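Long-range contacts in dihydrodipicolinate synthase (Bacteroides thetaiotaomicron, PDB 4XKY), which probably works as a Schiff-base-forming lyase of the DapA family, handling pyruvate adducts as dihydrodipicolinate synthases and N-acetylneuraminate lyases do: residues Met196-Gly206 against Leu222-Met231; Val13-Asp23 against Ile271-Pro279. One frame throughout, in Å; residues are numbered along the deposited sequence.

Interaction 1: residues Met196-Gly206 against Leu222-Met231; sequences MAESVLLGAHG and LYNAAKNADM
Val-200 and Tyr-223 meet at about a right angle: CG2 of Val-200 comes to the edge of the phenol ring, near its plane, 3.8 Å from Tyr-223 CD1. The ring lies there because Tyr-223 turns CG anti to its backbone nitrogen (chi1 166°), which swings it beside helix 196-201. The other branch of the valine, CG1, rests on the methyl of Ala-226, with Val-200 CG1 and Ala-226 CB 3.7 Å apart. Ala-226 CB also sits 3.5 Å from Ala-197 O, and alanines on both helices, Ala-197 and Ala-226, are consistent with the close approach of the axes, 8.2 Å at a crossing angle of -34°.

On one flank, Met-196 and Leu-222 slide past each other in opposite directions. The Met-196 chain is bent at both chi2 and chi3, bringing Met-196 CE to 3.8 Å from Leu-222 CG while SD lies against the backbone of Tyr-223, nearest its CA. Ala-197 CB fills in beside them, 3.6 Å from Leu-222 CD1. At the other end, Leu-201 reaches over the C-terminal end of helix 216-227: Leu-201 CD2 lies 3.3 Å from Ala-226 O and also against the sulfur SD of Met-231, the two side chains meeting at a slant. Ala-229, with positive phi, ends the helix in a Schellman motif, and Leu-201 CD2 lies against it.

The two helices follow the seventh and eighth strands of the (beta/alpha)8 barrel, and helix 231-247 flanks them through Gln-238. Apolar side chains of a neighbouring subunit pack on Leu-201 and Ala-229. With no clear hydrogen bond across it, the interface is held by close-fitting methyl, thioether and ring surfaces.

Interaction 2: residues Val13-Asp23 against Ile271-Pro279; sequences VTPLLDDDVLD and ICSDYVAAP
Leu-16 and Ala-277 form the apolar centre, Leu-16 CD1 lying 3.8 Å from Ala-277 CB, where the loop leaving the first strand of the TIM barrel meets the chain that follows helix 257-268. Beside them Pro-15 CB packs on Cys-272 CB. Further out, one face of the Tyr-275 ring is turned to the backbone at Asp-18, whose CA lies over it as a CH-pi contact, 3.9 Å from the centroid and 22° off the normal. Leu-17 and Asp-18 face Val-21 in a classic beta bulge here. A glycine in place of Tyr-275 would probably leave Asp-18 CA without its aromatic partner and open a gap beside Leu-16 CB and Leu-17 O.

At the polar edge, Asp-19 OD1 takes the amide of Ala-278 from above its carboxylate plane, Ala-278 N to Asp-19 OD1 being 2.8 Å. Asp-23, whose OD1 caps Gly-26 N of helix 24-36, offers OD2 to Ser-273 N at 3.1 Å. Ser-273 OG, placed anti to its own nitrogen (chi1 172°), accepts from Tyr-275 N in an ST turn and donates to Leu-16 O at 2.6 Å. One water accepts from Leu-16 N and donates to Ser-273 O and Tyr-275 O.

In the fold
From the N terminus, the chain runs through strand 7-8 into residues 13-23, then goes round the barrel before residues 271-279 return to them, so interaction 2 closes a loop of 247 residues. Interaction 1 is nested inside that loop and closes a short one of 15 residues, which carries strand 206-207 onward into helix 216-227. The two contacts lie on opposite sides of the chain's centre, with centres 33 Å apart and nearest atoms about 16 Å apart. Interaction 1 joins two neighbouring helices of the barrel's outer layer, whereas interaction 2 ties the loop after the first strand to the segment linking helix 257-268 with the C-terminal helix 285-298.

Interaction 1: residues Met196-Gly206 against Leu222-Met231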
ATOM      1  N   MET A 196     -24.994  -3.756   5.405  1.00 30.95           N
ATOM      2  CA  MET A 196     -25.652  -4.302   6.585  1.00 32.95           C
ATOM      3  C   MET A 196     -26.739  -5.268   6.177  1.00 33.03           C
ATOM      4  O   MET A 196     -26.840  -6.361   6.737  1.00 33.23           O
ATOM      5  CB  MET A 196     -26.265  -3.182   7.427  1.00 34.17           C
ATOM      6  CG  MET A 196     -26.941  -3.617   8.720  1.00 34.90           C
ATOM      7  SD  MET A 196     -28.739  -3.841   8.544  1.00 38.26           S
ATOM      8  CE  MET A 196     -29.326  -2.167   8.315  1.00 37.51           C
ATOM      9  N   ALA A 197     -27.579  -4.850   5.233  1.00 33.85           N
ATOM     10  CA  ALA A 197     -28.708  -5.674   4.821  1.00 35.54           C
ATOM     11  C   ALA A 197     -28.225  -7.005   4.260  1.00 36.33           C
ATOM     12  O   ALA A 197     -28.754  -8.062   4.607  1.00 35.52           O
ATOM     13  CB  ALA A 197     -29.561  -4.951   3.796  1.00 36.70           C
ATOM     14  N   GLU A 198     -27.196  -6.974   3.419  1.00 35.88           N
ATOM     15  CA  GLU A 198     -26.786  -8.219   2.803  1.00 37.72           C
ATOM     16  C   GLU A 198     -26.087  -9.119   3.836  1.00 36.03           C
ATOM     17  O   GLU A 198     -26.256 -10.332   3.813  1.00 36.37           O
ATOM     18  CB  GLU A 198     -25.951  -7.967   1.557  1.00 39.47           C
ATOM     19  CG  GLU A 198     -24.497  -7.658   1.802  1.00 40.56           C
ATOM     20  CD  GLU A 198     -23.840  -7.144   0.536  1.00 44.07           C
ATOM     21  OE1 GLU A 198     -22.868  -7.781   0.059  1.00 48.41           O
ATOM     22  OE2 GLU A 198     -24.323  -6.116   0.013  1.00 43.06           O
ATOM     23  N   SER A 199     -25.342  -8.520   4.760  1.00 34.01           N
ATOM     24  CA  SER A 199     -24.653  -9.301   5.778  1.00 34.35           C
ATOM     25  C   SER A 199     -25.673  -9.893   6.741  1.00 34.74           C
ATOM     26  O   SER A 199     -25.554 -11.050   7.121  1.00 32.95           O
ATOM     27  CB  SER A 199     -23.648  -8.448   6.538  1.00 34.82           C
ATOM     28  OG  SER A 199     -22.786  -7.751   5.649  1.00 34.77           O
ATOM     29  N   VAL A 200     -26.696  -9.119   7.115  1.00 33.99           N
ATOM     30  CA  VAL A 200     -27.704  -9.645   8.042  1.00 35.47           C
ATOM     31  C   VAL A 200     -28.506 -10.772   7.387  1.00 37.21           C
ATOM     32  O   VAL A 200     -28.784 -11.787   8.015  1.00 38.12           O
ATOM     33  CB  VAL A 200     -28.635  -8.543   8.593  1.00 34.85           C
ATOM     34  CG1 VAL A 200     -29.793  -9.135   9.388  1.00 36.32           C
ATOM     35  CG2 VAL A 200     -27.855  -7.622   9.508  1.00 34.14           C
ATOM     36  N   LEU A 201     -28.845 -10.613   6.115  1.00 38.93           N
ATOM     37  CA  LEU A 201     -29.575 -11.654   5.390  1.00 39.67           C
ATOM     38  C   LEU A 201     -28.925 -13.007   5.534  1.00 39.94           C
ATOM     39  O   LEU A 201     -29.607 -14.034   5.601  1.00 38.63           O
ATOM     40  CB  LEU A 201     -29.683 -11.317   3.906  1.00 40.47           C
ATOM     41  CG  LEU A 201     -30.887 -10.459   3.556  1.00 41.77           C
ATOM     42  CD1 LEU A 201     -30.716  -9.877   2.165  1.00 41.40           C
ATOM     43  CD2 LEU A 201     -32.173 -11.271   3.630  1.00 42.45           C
ATOM     44  N   LEU A 202     -27.600 -12.990   5.547  1.00 41.07           N
ATOM     45  CA  LEU A 202     -26.787 -14.185   5.706  1.00 43.31           C
ATOM     46  C   LEU A 202     -26.320 -14.384   7.141  1.00 43.76           C
ATOM     47  O   LEU A 202     -25.291 -14.998   7.373  1.00 44.45           O
ATOM     48  CB  LEU A 202     -25.562 -14.090   4.799  1.00 43.80           C
ATOM     49  CG  LEU A 202     -25.731 -14.701   3.425  1.00 46.94           C
ATOM     50  CD1 LEU A 202     -26.787 -13.981   2.612  1.00 46.62           C
ATOM     51  CD2 LEU A 202     -24.387 -14.646   2.721  1.00 49.40           C
ATOM     52  N   GLY A 203     -27.063 -13.856   8.106  1.00 43.99           N
ATOM     53  CA  GLY A 203     -26.850 -14.217   9.511  1.00 43.49           C
ATOM     54  C   GLY A 203     -25.958 -13.330  10.367  1.00 42.76           C
ATOM     55  O   GLY A 203     -25.731 -13.663  11.525  1.00 42.63           O
ATOM     56  N   ALA A 204     -25.443 -12.211   9.851  1.00 39.52           N
ATOM     57  CA  ALA A 204     -24.693 -11.315  10.729  1.00 37.75           C
ATOM     58  C   ALA A 204     -25.643 -10.874  11.839  1.00 37.91           C
ATOM     59  O   ALA A 204     -26.844 -10.795  11.604  1.00 37.26           O
ATOM     60  CB  ALA A 204     -24.179 -10.109   9.966  1.00 37.29           C
ATOM     61  N   HIS A 205     -25.130 -10.573  13.032  1.00 37.64           N
ATOM     62  CA  HIS A 205     -26.018 -10.182  14.152  1.00 38.81           C
ATOM     63  C   HIS A 205     -26.489  -8.733  14.179  1.00 38.02           C
ATOM     64  O   HIS A 205     -27.562  -8.438  14.731  1.00 37.58           O
ATOM     65  CB  HIS A 205     -25.357 -10.482  15.484  1.00 39.97           C
ATOM     66  CG  HIS A 205     -25.152 -11.941  15.717  1.00 41.69           C
ATOM     67  ND1 HIS A 205     -23.997 -12.595  15.355  1.00 42.58           N
ATOM     68  CD2 HIS A 205     -25.979 -12.885  16.222  1.00 43.44           C
ATOM     69  CE1 HIS A 205     -24.105 -13.875  15.654  1.00 43.37           C
ATOM     70  NE2 HIS A 205     -25.298 -14.074  16.188  1.00 44.90           N
ATOM     71  N   GLY A 206     -25.672  -7.832  13.636  1.00 36.82           N
ATOM     72  CA  GLY A 206     -25.985  -6.413  13.658  1.00 36.87           C
ATOM     73  C   GLY A 206     -25.106  -5.512  12.819  1.00 35.01           C
ATOM     74  O   GLY A 206     -24.185  -5.957  12.132  1.00 35.07           O
ATOM     75  N   LEU A 222     -34.627  -1.619   8.322  1.00 36.72           N
ATOM     76  CA  LEU A 222     -33.896  -2.405   7.347  1.00 37.33           C
ATOM     77  C   LEU A 222     -33.291  -3.653   7.996  1.00 36.96           C
ATOM     78  O   LEU A 222     -33.344  -4.756   7.415  1.00 37.09           O
ATOM     79  CB  LEU A 222     -32.839  -1.568   6.641  1.00 38.25           C
ATOM     80  CG  LEU A 222     -31.927  -2.239   5.606  1.00 39.10           C
ATOM     81  CD1 LEU A 222     -32.626  -3.153   4.603  1.00 40.63           C
ATOM     82  CD2 LEU A 222     -31.199  -1.130   4.863  1.00 39.58           C
ATOM     83  N   TYR A 223     -32.765  -3.498   9.208  1.00 36.02           N
ATOM     84  CA  TYR A 223     -32.235  -4.640   9.944  1.00 35.98           C
ATOM     85  C   TYR A 223     -33.285  -5.768  10.093  1.00 38.81           C
ATOM     86  O   TYR A 223     -32.979  -6.960   9.871  1.00 38.28           O
ATOM     87  CB  TYR A 223     -31.717  -4.237  11.329  1.00 35.36           C
ATOM     88  CG  TYR A 223     -31.486  -5.445  12.215  1.00 36.89           C
ATOM     89  CD1 TYR A 223     -30.350  -6.244  12.052  1.00 38.15           C
ATOM     90  CD2 TYR A 223     -32.423  -5.822  13.192  1.00 38.29           C
ATOM     91  CE1 TYR A 223     -30.134  -7.363  12.849  1.00 38.44           C
ATOM     92  CE2 TYR A 223     -32.218  -6.947  13.992  1.00 38.60           C
ATOM     93  CZ  TYR A 223     -31.082  -7.722  13.809  1.00 39.27           C
ATOM     94  OH  TYR A 223     -30.866  -8.846  14.594  1.00 40.99           O
ATOM     95  N   ASN A 224     -34.495  -5.380  10.491  1.00 39.44           N
ATOM     96  CA  ASN A 224     -35.620  -6.313  10.706  1.00 41.12           C
ATOM     97  C   ASN A 224     -36.124  -6.989   9.422  1.00 40.88           C
ATOM     98  O   ASN A 224     -36.433  -8.186   9.420  1.00 40.11           O
ATOM     99  CB  ASN A 224     -36.769  -5.569  11.419  1.00 42.81           C
ATOM    100  CG  ASN A 224     -36.480  -5.337  12.895  1.00 44.00           C
ATOM    101  OD1 ASN A 224     -36.012  -6.229  13.577  1.00 47.22           O
ATOM    102  ND2 ASN A 224     -36.767  -4.154  13.392  1.00 46.91           N
ATOM    103  N   ALA A 225     -36.198  -6.207   8.344  1.00 40.13           N
ATOM    104  CA  ALA A 225     -36.510  -6.723   7.020  1.00 41.16           C
ATOM    105  C   ALA A 225     -35.426  -7.695   6.533  1.00 42.91           C
ATOM    106  O   ALA A 225     -35.755  -8.679   5.872  1.00 43.87           O
ATOM    107  CB  ALA A 225     -36.658  -5.586   6.026  1.00 40.60           C
ATOM    108  N   ALA A 226     -34.146  -7.429   6.832  1.00 42.43           N
ATOM    109  CA  ALA A 226     -33.069  -8.368   6.412  1.00 43.35           C
ATOM    110  C   ALA A 226     -33.132  -9.641   7.249  1.00 43.79           C
ATOM    111  O   ALA A 226     -32.964 -10.756   6.740  1.00 42.25           O
ATOM    112  CB  ALA A 226     -31.684  -7.732   6.510  1.00 42.52           C
ATOM    113  N   LYS A 227     -33.427  -9.448   8.532  1.00 45.58           N
ATOM    114  CA  LYS A 227     -33.522 -10.528   9.506  1.00 47.44           C
ATOM    115  C   LYS A 227     -34.561 -11.536   9.134  1.00 47.44           C
ATOM    116  O   LYS A 227     -34.346 -12.738   9.249  1.00 46.58           O
ATOM    117  CB  LYS A 227     -33.903  -9.990  10.878  1.00 50.01           C
ATOM    118  CG  LYS A 227     -33.641 -11.010  11.960  1.00 53.45           C
ATOM    119  CD  LYS A 227     -34.079 -10.512  13.313  1.00 56.79           C
ATOM    120  CE  LYS A 227     -33.898 -11.619  14.335  1.00 60.44           C
ATOM    121  NZ  LYS A 227     -34.669 -11.344  15.574  1.00 63.19           N
ATOM    122  N   ASN A 228     -35.705 -11.020   8.720  1.00 47.51           N
ATOM    123  CA  ASN A 228     -36.845 -11.840   8.371  1.00 50.77           C
ATOM    124  C   ASN A 228     -36.922 -12.122   6.887  1.00 50.67           C
ATOM    125  O   ASN A 228     -37.884 -12.710   6.427  1.00 51.56           O
ATOM    126  CB  ASN A 228     -38.106 -11.120   8.832  1.00 52.72           C
ATOM    127  CG  ASN A 228     -38.096 -10.863  10.323  1.00 55.00           C
ATOM    128  OD1 ASN A 228     -37.853 -11.776  11.116  1.00 57.50           O
ATOM    129  ND2 ASN A 228     -38.348  -9.622  10.716  1.00 56.50           N
ATOM    130  N   ALA A 229     -35.927 -11.681   6.126  1.00 50.05           N
ATOM    131  CA  ALA A 229     -35.917 -11.910   4.688  1.00 50.41           C
ATOM    132  C   ALA A 229     -37.203 -11.383   4.019  1.00 50.68           C
ATOM    133  O   ALA A 229     -37.731 -11.996   3.094  1.00 51.46           O
ATOM    134  CB  ALA A 229     -35.708 -13.397   4.392  1.00 51.02           C
ATOM    135  N   ASP A 230     -37.701 -10.244   4.494  1.00 49.03           N
ATOM    136  CA  ASP A 230     -38.757  -9.518   3.786  1.00 50.78           C
ATOM    137  C   ASP A 230     -38.133  -8.722   2.616  1.00 49.47           C
ATOM    138  O   ASP A 230     -37.772  -7.547   2.733  1.00 48.98           O
ATOM    139  CB  ASP A 230     -39.526  -8.625   4.767  1.00 51.65           C
ATOM    140  CG  ASP A 230     -40.646  -7.869   4.112  1.00 53.26           C
ATOM    141  OD1 ASP A 230     -40.805  -7.947   2.881  1.00 54.32           O
ATOM    142  OD2 ASP A 230     -41.379  -7.181   4.846  1.00 56.98           O
ATOM    143  N   MET A 231     -38.021  -9.392   1.480  1.00 48.19           N
ATOM    144  CA  MET A 231     -37.193  -8.915   0.385  1.00 48.04           C
ATOM    145  C   MET A 231     -37.659  -7.599  -0.255  1.00 48.54           C
ATOM    146  O   MET A 231     -36.828  -6.757  -0.573  1.00 49.44           O
ATOM    147  CB  MET A 231     -37.045 -10.017  -0.677  1.00 48.17           C
ATOM    148  CG  MET A 231     -36.245 -11.230  -0.212  1.00 48.66           C
ATOM    149  SD  MET A 231     -34.644 -10.884   0.597  1.00 48.74           S
ATOM    150  CE  MET A 231     -33.779  -9.992  -0.685  1.00 47.47           C
TER

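Interaction 2: residues Val13-Asp23 against Ile271-Pro279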
ATOM      1  N   VAL A  13     -21.599   9.988  17.062  1.00 25.12           N
ATOM      2  CA  VAL A  13     -20.712  11.123  16.920  1.00 24.81           C
ATOM      3  C   VAL A  13     -20.429  11.643  18.329  1.00 25.45           C
ATOM      4  O   VAL A  13     -21.205  11.377  19.268  1.00 24.08           O
ATOM      5  CB  VAL A  13     -21.298  12.243  16.015  1.00 24.87           C
ATOM      6  CG1 VAL A  13     -21.556  11.729  14.607  1.00 24.36           C
ATOM      7  CG2 VAL A  13     -22.586  12.800  16.560  1.00 25.00           C
ATOM      8  N   THR A  14     -19.285  12.307  18.479  1.00 24.71           N
ATOM      9  CA  THR A  14     -18.930  12.991  19.706  1.00 24.90           C
ATOM     10  C   THR A  14     -19.292  14.440  19.406  1.00 25.72           C
ATOM     11  O   THR A  14     -18.572  15.118  18.698  1.00 24.54           O
ATOM     12  CB  THR A  14     -17.432  12.812  20.064  1.00 26.00           C
ATOM     13  OG1 THR A  14     -17.117  11.407  20.211  1.00 24.63           O
ATOM     14  CG2 THR A  14     -17.098  13.552  21.364  1.00 25.74           C
ATOM     15  N   PRO A  15     -20.459  14.901  19.878  1.00 26.35           N
ATOM     16  CA  PRO A  15     -20.862  16.286  19.577  1.00 26.81           C
ATOM     17  C   PRO A  15     -20.005  17.260  20.343  1.00 26.35           C
ATOM     18  O   PRO A  15     -19.708  17.027  21.518  1.00 26.90           O
ATOM     19  CB  PRO A  15     -22.316  16.364  20.015  1.00 27.91           C
ATOM     20  CG  PRO A  15     -22.683  15.036  20.574  1.00 27.52           C
ATOM     21  CD  PRO A  15     -21.442  14.195  20.709  1.00 27.25           C
ATOM     22  N   LEU A  16     -19.579  18.303  19.642  1.00 25.85           N
ATOM     23  CA  LEU A  16     -18.624  19.285  20.129  1.00 26.39           C
ATOM     24  C   LEU A  16     -19.155  20.707  20.015  1.00 27.66           C
ATOM     25  O   LEU A  16     -19.871  21.042  19.060  1.00 28.80           O
ATOM     26  CB  LEU A  16     -17.377  19.193  19.276  1.00 26.51           C
ATOM     27  CG  LEU A  16     -16.696  17.835  19.291  1.00 27.06           C
ATOM     28  CD1 LEU A  16     -15.509  17.928  18.346  1.00 28.40           C
ATOM     29  CD2 LEU A  16     -16.266  17.462  20.714  1.00 27.44           C
ATOM     30  N   LEU A  17     -18.813  21.547  20.983  1.00 28.83           N
ATOM     31  CA  LEU A  17     -18.998  23.006  20.838  1.00 29.09           C
ATOM     32  C   LEU A  17     -17.734  23.658  20.318  1.00 28.53           C
ATOM     33  O   LEU A  17     -17.766  24.742  19.760  1.00 27.13           O
ATOM     34  CB  LEU A  17     -19.383  23.642  22.185  1.00 30.15           C
ATOM     35  CG  LEU A  17     -20.724  23.191  22.767  1.00 31.45           C
ATOM     36  CD1 LEU A  17     -21.034  23.945  24.070  1.00 33.47           C
ATOM     37  CD2 LEU A  17     -21.845  23.457  21.763  1.00 31.87           C
ATOM     38  N   ASP A  18     -16.605  23.007  20.563  1.00 29.00           N
ATOM     39  CA  ASP A  18     -15.305  23.499  20.108  1.00 30.50           C
ATOM     40  C   ASP A  18     -14.365  22.303  20.083  1.00 29.56           C
ATOM     41  O   ASP A  18     -14.774  21.209  20.461  1.00 27.39           O
ATOM     42  CB  ASP A  18     -14.783  24.628  21.007  1.00 31.40           C
ATOM     43  CG  ASP A  18     -13.689  25.481  20.329  1.00 33.94           C
ATOM     44  OD1 ASP A  18     -13.499  25.371  19.110  1.00 36.52           O
ATOM     45  OD2 ASP A  18     -13.006  26.259  21.018  1.00 40.16           O
ATOM     46  N   ASP A  19     -13.131  22.509  19.630  1.00 28.99           N
ATOM     47  CA  ASP A  19     -12.208  21.419  19.383  1.00 30.18           C
ATOM     48  C   ASP A  19     -12.066  20.549  20.626  1.00 28.32           C
ATOM     49  O   ASP A  19     -11.916  19.343  20.512  1.00 28.27           O
ATOM     50  CB  ASP A  19     -10.823  21.930  18.970  1.00 32.74           C
ATOM     51  CG  ASP A  19     -10.838  22.733  17.678  1.00 35.31           C
ATOM     52  OD1 ASP A  19     -11.300  22.251  16.639  1.00 35.33           O
ATOM     53  OD2 ASP A  19     -10.371  23.875  17.694  1.00 41.64           O
ATOM     54  N   ASP A  20     -12.100  21.154  21.805  1.00 28.00           N
ATOM     55  CA  ASP A  20     -11.908  20.413  23.043  1.00 28.36           C
ATOM     56  C   ASP A  20     -13.055  20.621  24.018  1.00 28.37           C
ATOM     57  O   ASP A  20     -12.838  20.549  25.222  1.00 28.04           O
ATOM     58  CB  ASP A  20     -10.620  20.861  23.737  1.00 29.50           C
ATOM     59  CG  ASP A  20     -10.020  19.758  24.601  1.00 29.61           C
ATOM     60  OD1 ASP A  20     -10.228  18.560  24.316  1.00 30.47           O
ATOM     61  OD2 ASP A  20      -9.312  20.072  25.549  1.00 32.52           O
ATOM     62  N   VAL A  21     -14.268  20.879  23.519  1.00 27.37           N
ATOM     63  CA  VAL A  21     -15.422  21.147  24.423  1.00 26.32           C
ATOM     64  C   VAL A  21     -16.573  20.295  23.955  1.00 25.87           C
ATOM     65  O   VAL A  21     -16.977  20.394  22.800  1.00 25.83           O
ATOM     66  CB  VAL A  21     -15.902  22.630  24.399  1.00 26.38           C
ATOM     67  CG1 VAL A  21     -17.121  22.852  25.330  1.00 26.85           C
ATOM     68  CG2 VAL A  21     -14.786  23.571  24.806  1.00 26.29           C
ATOM     69  N   LEU A  22     -17.103  19.484  24.855  1.00 26.22           N
ATOM     70  CA  LEU A  22     -18.195  18.576  24.551  1.00 27.37           C
ATOM     71  C   LEU A  22     -19.537  19.329  24.512  1.00 28.08           C
ATOM     72  O   LEU A  22     -19.813  20.132  25.389  1.00 29.69           O
ATOM     73  CB  LEU A  22     -18.258  17.476  25.623  1.00 27.46           C
ATOM     74  CG  LEU A  22     -19.225  16.291  25.401  1.00 28.74           C
ATOM     75  CD1 LEU A  22     -18.756  15.378  24.271  1.00 27.15           C
ATOM     76  CD2 LEU A  22     -19.400  15.475  26.683  1.00 29.81           C
ATOM     77  N   ASP A  23     -20.356  19.044  23.499  1.00 28.26           N
ATOM     78  CA  ASP A  23     -21.747  19.554  23.396  1.00 28.31           C
ATOM     79  C   ASP A  23     -22.694  18.637  24.164  1.00 28.71           C
ATOM     80  O   ASP A  23     -23.285  17.697  23.609  1.00 26.49           O
ATOM     81  CB  ASP A  23     -22.186  19.633  21.933  1.00 28.73           C
ATOM     82  CG  ASP A  23     -23.666  20.022  21.760  1.00 30.86           C
ATOM     83  OD1 ASP A  23     -24.289  20.595  22.683  1.00 32.15           O
ATOM     84  OD2 ASP A  23     -24.217  19.731  20.691  1.00 30.78           O
ATOM     85  N   ILE A 271     -30.541  18.147  16.026  1.00 33.19           N
ATOM     86  CA  ILE A 271     -30.120  17.153  17.040  1.00 33.38           C
ATOM     87  C   ILE A 271     -28.895  17.609  17.839  1.00 32.45           C
ATOM     88  O   ILE A 271     -28.955  17.696  19.062  1.00 31.84           O
ATOM     89  CB  ILE A 271     -29.893  15.773  16.403  1.00 34.11           C
ATOM     90  CG1 ILE A 271     -31.229  15.229  15.881  1.00 36.26           C
ATOM     91  CG2 ILE A 271     -29.295  14.787  17.413  1.00 34.48           C
ATOM     92  CD1 ILE A 271     -31.106  14.369  14.633  1.00 36.75           C
ATOM     93  N   CYS A 272     -27.795  17.923  17.160  1.00 31.57           N
ATOM     94  CA  CYS A 272     -26.605  18.373  17.864  1.00 32.35           C
ATOM     95  C   CYS A 272     -25.719  19.280  17.018  1.00 31.81           C
ATOM     96  O   CYS A 272     -25.986  19.522  15.856  1.00 30.89           O
ATOM     97  CB  CYS A 272     -25.804  17.171  18.402  1.00 31.92           C
ATOM     98  SG  CYS A 272     -25.059  16.136  17.124  1.00 32.41           S
ATOM     99  N   SER A 273     -24.685  19.808  17.650  1.00 30.68           N
ATOM    100  CA  SER A 273     -23.740  20.683  16.990  1.00 30.53           C
ATOM    101  C   SER A 273     -23.057  19.959  15.844  1.00 29.16           C
ATOM    102  O   SER A 273     -22.771  18.756  15.908  1.00 29.35           O
ATOM    103  CB  SER A 273     -22.684  21.153  17.971  1.00 29.71           C
ATOM    104  OG  SER A 273     -21.665  21.864  17.301  1.00 29.95           O
ATOM    105  N   ASP A 274     -22.800  20.701  14.787  1.00 27.41           N
ATOM    106  CA  ASP A 274     -22.038  20.149  13.666  1.00 27.22           C
ATOM    107  C   ASP A 274     -20.551  20.372  13.801  1.00 26.37           C
ATOM    108  O   ASP A 274     -19.789  20.057  12.873  1.00 28.20           O
ATOM    109  CB  ASP A 274     -22.521  20.759  12.339  1.00 28.48           C
ATOM    110  CG  ASP A 274     -22.589  22.284  12.377  1.00 30.16           C
ATOM    111  OD1 ASP A 274     -22.369  22.903  13.446  1.00 32.82           O
ATOM    112  OD2 ASP A 274     -22.847  22.877  11.321  1.00 31.78           O
ATOM    113  N   TYR A 275     -20.098  20.915  14.923  1.00 25.35           N
ATOM    114  CA  TYR A 275     -18.663  21.268  15.025  1.00 24.64           C
ATOM    115  C   TYR A 275     -17.758  20.036  14.866  1.00 23.72           C
ATOM    116  O   TYR A 275     -18.033  18.987  15.463  1.00 22.61           O
ATOM    117  CB  TYR A 275     -18.344  21.983  16.363  1.00 24.78           C
ATOM    118  CG  TYR A 275     -17.017  22.704  16.317  1.00 25.67           C
ATOM    119  CD1 TYR A 275     -16.944  24.017  15.876  1.00 26.04           C
ATOM    120  CD2 TYR A 275     -15.832  22.060  16.684  1.00 25.33           C
ATOM    121  CE1 TYR A 275     -15.743  24.672  15.823  1.00 27.26           C
ATOM    122  CE2 TYR A 275     -14.623  22.706  16.601  1.00 25.50           C
ATOM    123  CZ  TYR A 275     -14.604  24.017  16.184  1.00 26.55           C
ATOM    124  OH  TYR A 275     -13.454  24.720  16.100  1.00 28.06           O
ATOM    125  N   VAL A 276     -16.671  20.190  14.101  1.00 23.70           N
ATOM    126  CA  VAL A 276     -15.702  19.109  13.836  1.00 24.49           C
ATOM    127  C   VAL A 276     -14.317  19.503  14.381  1.00 23.79           C
ATOM    128  O   VAL A 276     -13.862  20.630  14.183  1.00 23.97           O
ATOM    129  CB  VAL A 276     -15.598  18.810  12.329  1.00 26.15           C
ATOM    130  CG1 VAL A 276     -14.522  17.775  12.047  1.00 26.26           C
ATOM    131  CG2 VAL A 276     -16.941  18.322  11.786  1.00 26.12           C
ATOM    132  N   ALA A 277     -13.641  18.588  15.084  1.00 22.52           N
ATOM    133  CA  ALA A 277     -12.408  18.964  15.773  1.00 23.26           C
ATOM    134  C   ALA A 277     -11.275  19.110  14.774  1.00 23.34           C
ATOM    135  O   ALA A 277     -11.145  18.299  13.853  1.00 22.60           O
ATOM    136  CB  ALA A 277     -12.001  17.885  16.766  1.00 23.92           C
ATOM    137  N   ALA A 278     -10.452  20.113  14.994  1.00 24.41           N
ATOM    138  CA  ALA A 278      -9.181  20.237  14.307  1.00 25.38           C
ATOM    139  C   ALA A 278      -8.411  18.905  14.381  1.00 25.93           C
ATOM    140  O   ALA A 278      -8.437  18.225  15.411  1.00 25.82           O
ATOM    141  CB  ALA A 278      -8.362  21.349  14.942  1.00 25.78           C
ATOM    142  N   PRO A 279      -7.708  18.548  13.305  1.00 26.35           N
ATOM    143  CA  PRO A 279      -7.392  19.380  12.141  1.00 26.91           C
ATOM    144  C   PRO A 279      -8.479  19.573  11.073  1.00 27.92           C
ATOM    145  O   PRO A 279      -8.249  20.309  10.109  1.00 27.14           O
ATOM    146  CB  PRO A 279      -6.244  18.607  11.489  1.00 28.01           C
ATOM    147  CG  PRO A 279      -6.556  17.168  11.796  1.00 27.17           C
ATOM    148  CD  PRO A 279      -7.209  17.168  13.153  1.00 27.12           C
TER
HETATM  149  O   HOH W   1     -20.327  18.286  16.858  1.00 21.75           O